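Local coordinates for G protein alpha subunit (Entamoeba histolytica, PDB 4FID), which probably binds and hydrolyses GTP as the alpha subunit of a heterotrimeric G protein, relaying signals across the membrane, and is captured with GDP, at residues Thr137-Asp140 with Leu141-Arg145; Phe33-Gln36 with Glu37-Thr40; Lys247-Leu250 with Asn251-Phe254; Phe241-Lys244 with Leu245-Val248. One frame throughout, in Å; residues are numbered along the deposited sequence.

Contact 1: residues Thr137-Asp140 with Leu141-Arg145; sequences TEED and LIHNR. With GDP (guanosine-5'-diphosphate), chain C.
The GDP pocket is bordered by helix 138-143, on which Glu139 and His143 meet one turn apart, and by the residues just after it. His143 ND1 donates to Glu139 O at 3.1 Å with an N-H...O angle of 164°, and the oxygen lies in the plane of the imidazole. The backbone N of His143 donates to that carbonyl as well, also at 3.1 Å, from the opposite face of the carbonyl plane. Two bonds from one residue therefore grip Glu139 O and fix the ring's rotation. A chi1 of -74° keeps His143 CG close to its own backbone N and lets ND1 fold back over the preceding turn. The Glu139 chain bends at chi2 and brings OE2 to the ring edge near CE1, poorly aligned for a bond with ND1, while Tyr121 stacks on the imidazole. The helix starts with a capping box: Thr137 OG1 accepts from Asp140 N at 3.2 Å, and Asp140 OD2 accepts from Thr137 N at 3.2 Å and 170°, met from above the carboxylate plane. Arg128, in a salt bridge, and the Tyr134 hydroxyl share that OD2, while Tyr121 OH holds OD1; this would probably favour the ionised aspartate. At the other end Asn144 N donates to Asp140 O at 2.9 Å, where the chain leaves the helix for the segment that, by analogy with other G-alpha subunits, probably corresponds to the first switch region. Beyond it Arg145 NE reaches GDP O3' at 3.2 Å, although this side chain is poorly ordered.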
loop_
_atom_site.group_PDB
_atom_site.type_symbol
_atom_site.label_atom_id
_atom_site.label_comp_id
_atom_site.label_asym_id
_atom_site.label_seq_id
_atom_site.Cartn_x
_atom_site.Cartn_y
_atom_site.Cartn_z
ATOM N N THR A 137 16.665 6.552 -3.100
ATOM C CA THR A 137 16.149 6.825 -4.431
ATOM C C THR A 137 14.614 6.881 -4.394
ATOM O O THR A 137 13.990 6.491 -3.406
ATOM C CB THR A 137 16.546 5.697 -5.377
ATOM O OG1 THR A 137 15.789 4.514 -5.051
ATOM C CG2 THR A 137 18.009 5.401 -5.266
ATOM N N GLU A 138 13.998 7.357 -5.470
ATOM C CA GLU A 138 12.536 7.384 -5.545
ATOM C C GLU A 138 11.961 5.994 -5.398
ATOM O O GLU A 138 10.857 5.826 -4.861
ATOM C CB GLU A 138 12.058 8.024 -6.837
ATOM C CG GLU A 138 12.380 9.522 -6.916
ATOM C CD GLU A 138 11.840 10.178 -8.172
ATOM O OE1 GLU A 138 11.430 11.351 -8.105
ATOM O OE2 GLU A 138 11.819 9.518 -9.233
ATOM N N GLU A 139 12.716 4.982 -5.827
ATOM C CA GLU A 139 12.207 3.617 -5.737
ATOM C C GLU A 139 12.188 3.164 -4.254
ATOM O O GLU A 139 11.237 2.529 -3.794
ATOM C CB GLU A 139 12.986 2.681 -6.671
ATOM C CG GLU A 139 12.328 1.342 -6.983
ATOM C CD GLU A 139 11.011 1.495 -7.735
ATOM O OE1 GLU A 139 10.972 2.266 -8.719
ATOM O OE2 GLU A 139 10.009 0.847 -7.344
ATOM N N ASP A 140 13.216 3.522 -3.500
ATOM C CA ASP A 140 13.205 3.268 -2.064
ATOM C C ASP A 140 11.971 3.891 -1.418
ATOM O O ASP A 140 11.318 3.266 -0.599
ATOM C CB ASP A 140 14.489 3.803 -1.398
ATOM C CG ASP A 140 15.753 3.107 -1.915
ATOM O OD1 ASP A 140 15.603 2.007 -2.492
ATOM O OD2 ASP A 140 16.882 3.648 -1.756
ATOM N N LEU A 141 11.648 5.128 -1.781
ATOM C CA LEU A 141 10.510 5.808 -1.166
ATOM C C LEU A 141 9.193 5.105 -1.489
ATOM O O LEU A 141 8.267 5.120 -0.666
ATOM C CB LEU A 141 10.425 7.269 -1.612
ATOM C CG LEU A 141 11.023 8.392 -0.763
ATOM C CD1 LEU A 141 12.453 8.073 -0.319
ATOM C CD2 LEU A 141 10.962 9.736 -1.529
ATOM N N ILE A 142 9.104 4.518 -2.688
ATOM C CA ILE A 142 7.926 3.761 -3.085
ATOM C C ILE A 142 7.739 2.558 -2.172
ATOM O O ILE A 142 6.621 2.261 -1.737
ATOM C CB ILE A 142 8.029 3.231 -4.542
ATOM C CG1 ILE A 142 7.906 4.374 -5.563
ATOM C CG2 ILE A 142 6.999 2.085 -4.791
ATOM C CD1 ILE A 142 6.643 5.150 -5.424
ATOM N N HIS A 143 8.842 1.877 -1.867
ATOM C CA HIS A 143 8.769 0.609 -1.140
ATOM C C HIS A 143 8.820 0.747 0.367
ATOM O O HIS A 143 8.479 -0.188 1.094
ATOM C CB HIS A 143 9.882 -0.336 -1.578
ATOM C CG HIS A 143 9.661 -0.929 -2.923
ATOM N ND1 HIS A 143 10.082 -0.316 -4.086
ATOM C CD2 HIS A 143 9.067 -2.085 -3.296
ATOM C CE1 HIS A 143 9.752 -1.070 -5.121
ATOM N NE2 HIS A 143 9.139 -2.149 -4.668
ATOM N N ASN A 144 9.259 1.891 0.853
ATOM C CA ASN A 144 9.403 2.012 2.289
ATOM C C ASN A 144 8.105 2.350 2.988
ATOM O O ASN A 144 7.263 3.071 2.465
ATOM C CB ASN A 144 10.473 3.011 2.674
ATOM C CG ASN A 144 10.879 2.867 4.117
ATOM O OD1 ASN A 144 11.242 1.770 4.540
ATOM N ND2 ASN A 144 10.809 3.966 4.893
ATOM N N ARG A 145 7.959 1.821 4.193
ATOM C CA ARG A 145 6.791 2.102 5.001
ATOM C C ARG A 145 6.912 3.460 5.697
ATOM O O ARG A 145 7.879 3.710 6.421
ATOM C CB ARG A 145 6.599 0.968 6.011
ATOM C CG ARG A 145 6.771 -0.411 5.375
ATOM C CD ARG A 145 5.831 -1.445 5.978
ATOM N NE ARG A 145 4.659 -1.732 5.150
ATOM C CZ ARG A 145 3.607 -2.432 5.571
ATOM N NH1 ARG A 145 3.582 -2.910 6.810
ATOM N NH2 ARG A 145 2.575 -2.649 4.762
HETATM P PB GDP C . -1.269 4.353 3.790
HETATM O O1B GDP C . -0.358 5.510 4.115
HETATM O O2B GDP C . -1.992 3.926 5.046
HETATM O O3B GDP C . -2.264 4.835 2.763
HETATM O O3A GDP C . -0.457 3.065 3.212
HETATM P PA GDP C . 1.080 3.104 2.675
HETATM O O1A GDP C . 1.173 3.722 1.296
HETATM O O2A GDP C . 1.988 3.841 3.644
HETATM O "O5'" GDP C . 1.514 1.544 2.643
HETATM C "C5'" GDP C . 2.643 1.097 3.400
HETATM C "C4'" GDP C . 3.386 -0.068 2.728
HETATM O "O4'" GDP C . 2.571 -0.766 1.776
HETATM C "C3'" GDP C . 4.650 0.384 1.996
HETATM O "O3'" GDP C . 5.788 -0.343 2.501
HETATM C "C2'" GDP C . 4.386 0.073 0.529
HETATM O "O2'" GDP C . 5.596 -0.290 -0.162
HETATM C "C1'" GDP C . 3.347 -1.050 0.607
HETATM N N9 GDP C . 2.505 -1.160 -0.621
HETATM C C8 GDP C . 1.549 -0.311 -1.059
HETATM N N7 GDP C . 0.994 -0.752 -2.221
HETATM C C5 GDP C . 1.596 -1.911 -2.544
HETATM C C6 GDP C . 1.509 -2.910 -3.641
HETATM O O6 GDP C . 0.701 -2.772 -4.577
HETATM N N1 GDP C . 2.326 -3.969 -3.609
HETATM C C2 GDP C . 3.207 -4.161 -2.607
HETATM N N2 GDP C . 3.989 -5.263 -2.635
HETATM N N3 GDP C . 3.346 -3.296 -1.568
HETATM C C4 GDP C . 2.585 -2.177 -1.486
#

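Contact 2: residues Phe33-Gln36 with Glu37-Thr40; sequences FPEQ and ERAT
Pro34 O takes two backbone donors: Arg38 N at 3.1 Å, with a nearly straight N-H...O angle of 172°, and Glu37 N at 3.0 Å in a weak, bent bond. This starts helix 35-39, with Pro34 at the N-cap position, and Ala39 N continues it by donating to Glu35 O at 2.9 Å. The Arg38 side chain turns back to the residue ahead of the cap. Its chain bends at chi3 (-91°), which brings NE to Phe33 O at 3.0 Å. That oxygen lies in the guanidinium plane, whereas NE stands above the plane of the carbonyl. Glu35 CA packs over one guanidinium face, 3.4 Å above it and offset toward the rim, and NH1 goes on to bond Pro136 O. Glu37 stretches out to the edge of the Phe33 ring, its OE2 3.5 Å from Phe33 CD2, with carboxylate and ring planes 84° apart; Lys26 is a weak, long ion partner. Phe33 itself rests on Lys23, Lys26 and Ile27 of helix 18-28. The carbonyl just ahead of the cap is thus satisfied by a side chain instead of a helical amide, and the Glu37 carboxylate may be mildly favoured by Lys26 and by the N-terminal end of the helix.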
loop_
_atom_site.group_PDB
_atom_site.type_symbol
_atom_site.label_atom_id
_atom_site.label_comp_id
_atom_site.label_asym_id
_atom_site.label_seq_id
_atom_site.Cartn_x
_atom_site.Cartn_y
_atom_site.Cartn_z
ATOM N N PHE A 33 10.622 13.414 -6.565
ATOM C CA PHE A 33 11.149 13.935 -5.320
ATOM C C PHE A 33 12.608 14.305 -5.488
ATOM O O PHE A 33 13.419 13.489 -5.921
ATOM C CB PHE A 33 10.981 12.913 -4.201
ATOM C CG PHE A 33 9.547 12.566 -3.925
ATOM C CD1 PHE A 33 8.869 11.645 -4.728
ATOM C CD2 PHE A 33 8.864 13.169 -2.873
ATOM C CE1 PHE A 33 7.543 11.334 -4.480
ATOM C CE2 PHE A 33 7.537 12.854 -2.617
ATOM C CZ PHE A 33 6.879 11.936 -3.423
ATOM N N PRO A 34 12.934 15.562 -5.174
ATOM C CA PRO A 34 14.303 16.078 -5.237
ATOM C C PRO A 34 15.175 15.513 -4.128
ATOM O O PRO A 34 14.684 15.086 -3.084
ATOM C CB PRO A 34 14.124 17.585 -5.066
ATOM C CG PRO A 34 12.789 17.752 -4.422
ATOM C CD PRO A 34 11.945 16.623 -4.925
ATOM N N GLU A 35 16.473 15.520 -4.369
ATOM C CA GLU A 35 17.414 14.907 -3.456
ATOM C C GLU A 35 17.199 15.273 -1.993
ATOM O O GLU A 35 17.309 14.408 -1.130
ATOM C CB GLU A 35 18.855 15.216 -3.871
ATOM C CG GLU A 35 19.897 14.515 -3.007
ATOM C CD GLU A 35 21.323 14.854 -3.403
ATOM O OE1 GLU A 35 21.517 15.625 -4.371
ATOM O OE2 GLU A 35 22.253 14.348 -2.738
ATOM N N GLN A 36 16.911 16.536 -1.690
ATOM C CA GLN A 36 16.804 16.916 -0.277
ATOM C C GLN A 36 15.550 16.362 0.396
ATOM O O GLN A 36 15.576 16.061 1.587
ATOM C CB GLN A 36 16.955 18.428 -0.032
ATOM C CG GLN A 36 15.959 19.294 -0.760
ATOM C CD GLN A 36 16.501 19.795 -2.085
ATOM O OE1 GLN A 36 17.702 20.052 -2.222
ATOM N NE2 GLN A 36 15.617 19.941 -3.069
ATOM N N GLU A 37 14.466 16.213 -0.362
ATOM C CA GLU A 37 13.257 15.588 0.167
ATOM C C GLU A 37 13.505 14.096 0.410
ATOM O O GLU A 37 13.208 13.561 1.481
ATOM C CB GLU A 37 12.082 15.796 -0.785
ATOM C CG GLU A 37 10.745 15.323 -0.241
ATOM C CD GLU A 37 9.573 16.034 -0.898
ATOM O OE1 GLU A 37 9.809 16.877 -1.800
ATOM O OE2 GLU A 37 8.414 15.754 -0.509
ATOM N N ARG A 38 14.081 13.435 -0.582
ATOM C CA ARG A 38 14.467 12.042 -0.440
ATOM C C ARG A 38 15.371 11.762 0.767
ATOM O O ARG A 38 15.176 10.783 1.483
ATOM C CB ARG A 38 15.145 11.559 -1.727
ATOM C CG ARG A 38 14.186 11.187 -2.833
ATOM C CD ARG A 38 14.923 10.507 -3.940
ATOM N NE ARG A 38 15.346 11.503 -4.895
ATOM C CZ ARG A 38 16.606 11.772 -5.195
ATOM N NH1 ARG A 38 17.587 11.081 -4.633
ATOM N NH2 ARG A 38 16.873 12.730 -6.070
ATOM N N ALA A 39 16.367 12.611 0.996
ATOM C CA ALA A 39 17.341 12.339 2.052
ATOM C C ALA A 39 16.713 12.327 3.440
ATOM O O ALA A 39 17.261 11.729 4.356
ATOM C CB ALA A 39 18.541 13.320 1.991
ATOM N N THR A 40 15.562 12.968 3.600
ATOM C CA THR A 40 14.842 12.897 4.880
ATOM C C THR A 40 14.388 11.468 5.265
ATOM O O THR A 40 14.113 11.196 6.433
ATOM C CB THR A 40 13.595 13.806 4.886
ATOM O OG1 THR A 40 12.515 13.145 4.208
ATOM C CG2 THR A 40 13.894 15.133 4.212
#

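Contact 3: residues Lys247-Leu250 with Asn251-Phe254; sequences KVPL and NTIF
Thr252 OG1 and Thr252 N both donate to Pro249 O, at 2.6 Å and 3.0 Å. The hydroxyl arrives nearly along the C=O axis, the amide from above the carbonyl plane. With chi1 at 64°, OG1 sits between the backbone N and the carbonyl carbon of its own residue, the placement that turns it back onto Pro249. The same torsion lays CG2 against the proline ring, 3.6 Å from Pro249 CG. The Val248 side chain crosses that of Thr252 at about a right angle, its CG1 3.8 Å from Thr252 OG1.

One residue on, Leu250 O is also gripped twice. Phe254 N donates at 2.9 Å in the carbonyl plane, with an N-H...O angle of 178°, and Ile253 N at 3.0 Å from above it. The i-to-i+3 bonds to Thr252 and Ile253 define a 3-10 turn, which the i-to-i+4 bond to Phe254 closes. Beside it Leu250 CD1 meets the edge of the Phe254 ring, 4.0 Å from Phe254 CD1. In the next shell Tyr269 packs edge-to-face with Phe254, Tyr257 touches Leu250, and Tyr197 OH bonds Val248 O. The turn lies in the surface loop between helices 238-247 and 263-275. The two carbonyls take up three amides and a hydroxyl within the turn, so Leu250, buried, and Phe254 can turn apolar groups to Tyr257 and Tyr269.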
loop_
_atom_site.group_PDB
_atom_site.type_symbol
_atom_site.label_atom_id
_atom_site.label_comp_id
_atom_site.label_asym_id
_atom_site.label_seq_id
_atom_site.Cartn_x
_atom_site.Cartn_y
_atom_site.Cartn_z
ATOM N N LYS A 247 -0.840 -19.682 0.465
ATOM C CA LYS A 247 -0.563 -20.073 1.851
ATOM C C LYS A 247 -1.820 -19.978 2.747
ATOM O O LYS A 247 -2.007 -20.777 3.661
ATOM C CB LYS A 247 0.561 -19.216 2.452
ATOM C CG LYS A 247 1.750 -18.921 1.533
ATOM C CD LYS A 247 2.575 -17.728 2.068
ATOM C CE LYS A 247 3.712 -17.297 1.137
ATOM N NZ LYS A 247 4.416 -16.069 1.633
ATOM N N VAL A 248 -2.670 -18.987 2.493
ATOM C CA VAL A 248 -3.927 -18.855 3.223
ATOM C C VAL A 248 -5.116 -18.858 2.264
ATOM O O VAL A 248 -5.610 -17.804 1.895
ATOM C CB VAL A 248 -3.980 -17.546 4.041
ATOM C CG1 VAL A 248 -5.189 -17.555 4.974
ATOM C CG2 VAL A 248 -2.689 -17.332 4.812
ATOM N N PRO A 249 -5.582 -20.043 1.855
ATOM C CA PRO A 249 -6.679 -20.085 0.878
ATOM C C PRO A 249 -7.920 -19.302 1.330
ATOM O O PRO A 249 -8.238 -19.281 2.526
ATOM C CB PRO A 249 -6.982 -21.588 0.737
ATOM C CG PRO A 249 -6.243 -22.259 1.852
ATOM C CD PRO A 249 -5.091 -21.384 2.207
ATOM N N LEU A 250 -8.596 -18.670 0.369
ATOM C CA LEU A 250 -9.726 -17.790 0.633
ATOM C C LEU A 250 -10.868 -18.505 1.345
ATOM O O LEU A 250 -11.604 -17.878 2.112
ATOM C CB LEU A 250 -10.247 -17.126 -0.668
ATOM C CG LEU A 250 -11.312 -16.004 -0.596
ATOM C CD1 LEU A 250 -11.014 -14.942 0.483
ATOM C CD2 LEU A 250 -11.488 -15.315 -1.925
ATOM N N ASN A 251 -11.032 -19.806 1.102
ATOM C CA ASN A 251 -12.163 -20.499 1.719
ATOM C C ASN A 251 -11.902 -20.908 3.153
ATOM O O ASN A 251 -12.758 -21.527 3.776
ATOM C CB ASN A 251 -12.655 -21.690 0.904
ATOM C CG ASN A 251 -11.630 -22.817 0.814
ATOM O OD1 ASN A 251 -10.634 -22.848 1.539
ATOM N ND2 ASN A 251 -11.879 -23.751 -0.098
ATOM N N THR A 252 -10.727 -20.561 3.675
ATOM C CA THR A 252 -10.485 -20.710 5.103
ATOM C C THR A 252 -11.037 -19.487 5.855
ATOM O O THR A 252 -11.101 -19.462 7.085
ATOM C CB THR A 252 -8.978 -20.915 5.439
ATOM O OG1 THR A 252 -8.239 -19.754 5.061
ATOM C CG2 THR A 252 -8.411 -22.124 4.705
ATOM N N ILE A 253 -11.433 -18.477 5.097
ATOM C CA ILE A 253 -11.935 -17.255 5.669
ATOM C C ILE A 253 -13.402 -17.098 5.299
ATOM O O ILE A 253 -14.213 -16.694 6.119
ATOM C CB ILE A 253 -11.124 -16.048 5.154
ATOM C CG1 ILE A 253 -9.630 -16.258 5.438
ATOM C CG2 ILE A 253 -11.650 -14.749 5.785
ATOM C CD1 ILE A 253 -9.243 -16.219 6.948
ATOM N N PHE A 254 -13.718 -17.403 4.042
ATOM C CA PHE A 254 -15.094 -17.507 3.553
ATOM C C PHE A 254 -15.370 -18.917 3.030
ATOM O O PHE A 254 -15.204 -19.179 1.840
ATOM C CB PHE A 254 -15.338 -16.524 2.410
ATOM C CG PHE A 254 -15.383 -15.103 2.846
ATOM C CD1 PHE A 254 -14.235 -14.295 2.763
ATOM C CD2 PHE A 254 -16.567 -14.554 3.346
ATOM C CE1 PHE A 254 -14.269 -12.964 3.178
ATOM C CE2 PHE A 254 -16.612 -13.230 3.753
ATOM C CZ PHE A 254 -15.457 -12.435 3.674
#

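Contact 4: residues Phe241-Lys244 with Leu245-Val248; sequences FEEK and LTKV
Apolar packing one turn apart, Phe241 with Leu245, marks the inward face of helix 238-247, whose start carries Asp239, a GDP ligand together with Asn236 just ahead of it. Leu245 CD2 stands over the face of the Phe241 ring in a CH-pi contact, 3.8 Å from the centroid and 28° off the normal, while Leu245 CD1 lies 3.6 Å from Phe241 CE1 at the rim. CG of Phe241 points opposite its backbone N (chi1 177°), which sets the ring beside its own carbonyl carbon, with one face turned to the leucine one turn on. Leu245 N also donates to Phe241 O at 3.0 Å.

On the outward side Thr246 OG1 donates to Glu243 O at 2.7 Å, joined there by Thr246 N at 3.0 Å, an i-to-i+3 bond as the helix weakens. Glu243 bends at chi2 so that its OE2 comes 4.4 Å from Lys247 NZ, opposite charges near each other but beyond a salt bridge. Lys244 O takes the last two amides, Val248 N at 2.8 Å and Lys247 N at 3.0 Å. Lys244 NZ reaches Ala195 O and Asp198, in the loop after strand 187-193, while Phe241 packs against Leu194 and Tyr197 there and against Ala267 and Ile270 of helix 263-275.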
loop_
_atom_site.group_PDB
_atom_site.type_symbol
_atom_site.label_atom_id
_atom_site.label_comp_id
_atom_site.label_asym_id
_atom_site.label_seq_id
_atom_site.Cartn_x
_atom_site.Cartn_y
_atom_site.Cartn_z
ATOM N N PHE A 241 -1.618 -10.392 -2.951
ATOM C CA PHE A 241 -2.811 -11.208 -2.831
ATOM C C PHE A 241 -2.703 -12.556 -3.583
ATOM O O PHE A 241 -3.050 -13.590 -3.034
ATOM C CB PHE A 241 -4.017 -10.385 -3.284
ATOM C CG PHE A 241 -5.313 -11.135 -3.266
ATOM C CD1 PHE A 241 -5.906 -11.486 -2.063
ATOM C CD2 PHE A 241 -5.953 -11.464 -4.464
ATOM C CE1 PHE A 241 -7.132 -12.179 -2.047
ATOM C CE2 PHE A 241 -7.166 -12.158 -4.466
ATOM C CZ PHE A 241 -7.758 -12.517 -3.250
ATOM N N GLU A 242 -2.219 -12.531 -4.827
ATOM C CA GLU A 242 -2.004 -13.748 -5.629
ATOM C C GLU A 242 -1.240 -14.772 -4.806
ATOM O O GLU A 242 -1.666 -15.911 -4.640
ATOM C CB GLU A 242 -1.148 -13.428 -6.868
ATOM C CG GLU A 242 -1.828 -13.576 -8.229
ATOM C CD GLU A 242 -0.991 -14.380 -9.253
ATOM O OE1 GLU A 242 0.188 -14.025 -9.513
ATOM O OE2 GLU A 242 -1.527 -15.374 -9.803
ATOM N N GLU A 243 -0.088 -14.336 -4.308
ATOM C CA GLU A 243 0.856 -15.177 -3.599
ATOM C C GLU A 243 0.256 -15.659 -2.281
ATOM O O GLU A 243 0.321 -16.852 -1.944
ATOM C CB GLU A 243 2.153 -14.392 -3.359
ATOM C CG GLU A 243 3.186 -15.108 -2.498
ATOM C CD GLU A 243 3.670 -16.423 -3.113
ATOM O OE1 GLU A 243 4.252 -16.396 -4.227
ATOM O OE2 GLU A 243 3.475 -17.485 -2.476
ATOM N N LYS A 244 -0.343 -14.729 -1.541
ATOM C CA LYS A 244 -0.880 -15.035 -0.222
ATOM C C LYS A 244 -1.949 -16.115 -0.291
ATOM O O LYS A 244 -2.078 -16.927 0.618
ATOM C CB LYS A 244 -1.445 -13.787 0.413
ATOM C CG LYS A 244 -1.971 -13.999 1.799
ATOM C CD LYS A 244 -2.024 -12.676 2.509
ATOM C CE LYS A 244 -2.291 -12.848 3.988
ATOM N NZ LYS A 244 -2.513 -11.518 4.592
ATOM N N LEU A 245 -2.700 -16.108 -1.385
ATOM C CA LEU A 245 -3.762 -17.067 -1.623
ATOM C C LEU A 245 -3.270 -18.518 -1.597
ATOM O O LEU A 245 -4.056 -19.448 -1.343
ATOM C CB LEU A 245 -4.447 -16.748 -2.957
ATOM C CG LEU A 245 -5.937 -16.404 -2.931
ATOM C CD1 LEU A 245 -6.335 -15.710 -1.629
ATOM C CD2 LEU A 245 -6.297 -15.550 -4.139
ATOM N N THR A 246 -1.976 -18.712 -1.848
ATOM C CA THR A 246 -1.405 -20.059 -1.884
ATOM C C THR A 246 -1.013 -20.581 -0.499
ATOM O O THR A 246 -0.865 -21.780 -0.312
ATOM C CB THR A 246 -0.184 -20.128 -2.818
ATOM O OG1 THR A 246 0.919 -19.423 -2.225
ATOM C CG2 THR A 246 -0.514 -19.504 -4.168
ATOM N N LYS A 247 -0.840 -19.682 0.465
ATOM C CA LYS A 247 -0.563 -20.073 1.851
ATOM C C LYS A 247 -1.820 -19.978 2.747
ATOM O O LYS A 247 -2.007 -20.777 3.661
ATOM C CB LYS A 247 0.561 -19.216 2.452
ATOM C CG LYS A 247 1.750 -18.921 1.533
ATOM C CD LYS A 247 2.575 -17.728 2.068
ATOM C CE LYS A 247 3.712 -17.297 1.137
ATOM N NZ LYS A 247 4.416 -16.069 1.633
ATOM N N VAL A 248 -2.670 -18.987 2.493
ATOM C CA VAL A 248 -3.927 -18.855 3.223
ATOM C C VAL A 248 -5.116 -18.858 2.264
ATOM O O VAL A 248 -5.610 -17.804 1.895
ATOM C CB VAL A 248 -3.980 -17.546 4.041
ATOM C CG1 VAL A 248 -5.189 -17.555 4.974
ATOM C CG2 VAL A 248 -2.689 -17.332 4.812
#

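Contacts 1 and 4 are partly buried, whereas contacts 2 and 3 lie at the surface, about 41 Å apart between centres and on opposite sides of the chain's centre. Contacts 1 and 2 touch: Glu138 OE1 probably bonds Phe33 N, and Arg38 packs against Leu141, joining two short helices. Contacts 3 and 4 share Lys247 and Val248. Contact 1 alone includes the nucleotide, and combines a capping box with a histidine folded onto a helix carbonyl. Contact 2 spends a guanidinium on a carbonyl. Contacts 2, 3 and 4 each return a threonine hydroxyl to the carbonyl three residues back; contacts 3 and 4 also pair leucine with phenylalanine, at the ring edge in contact 3, over its face in contact 4.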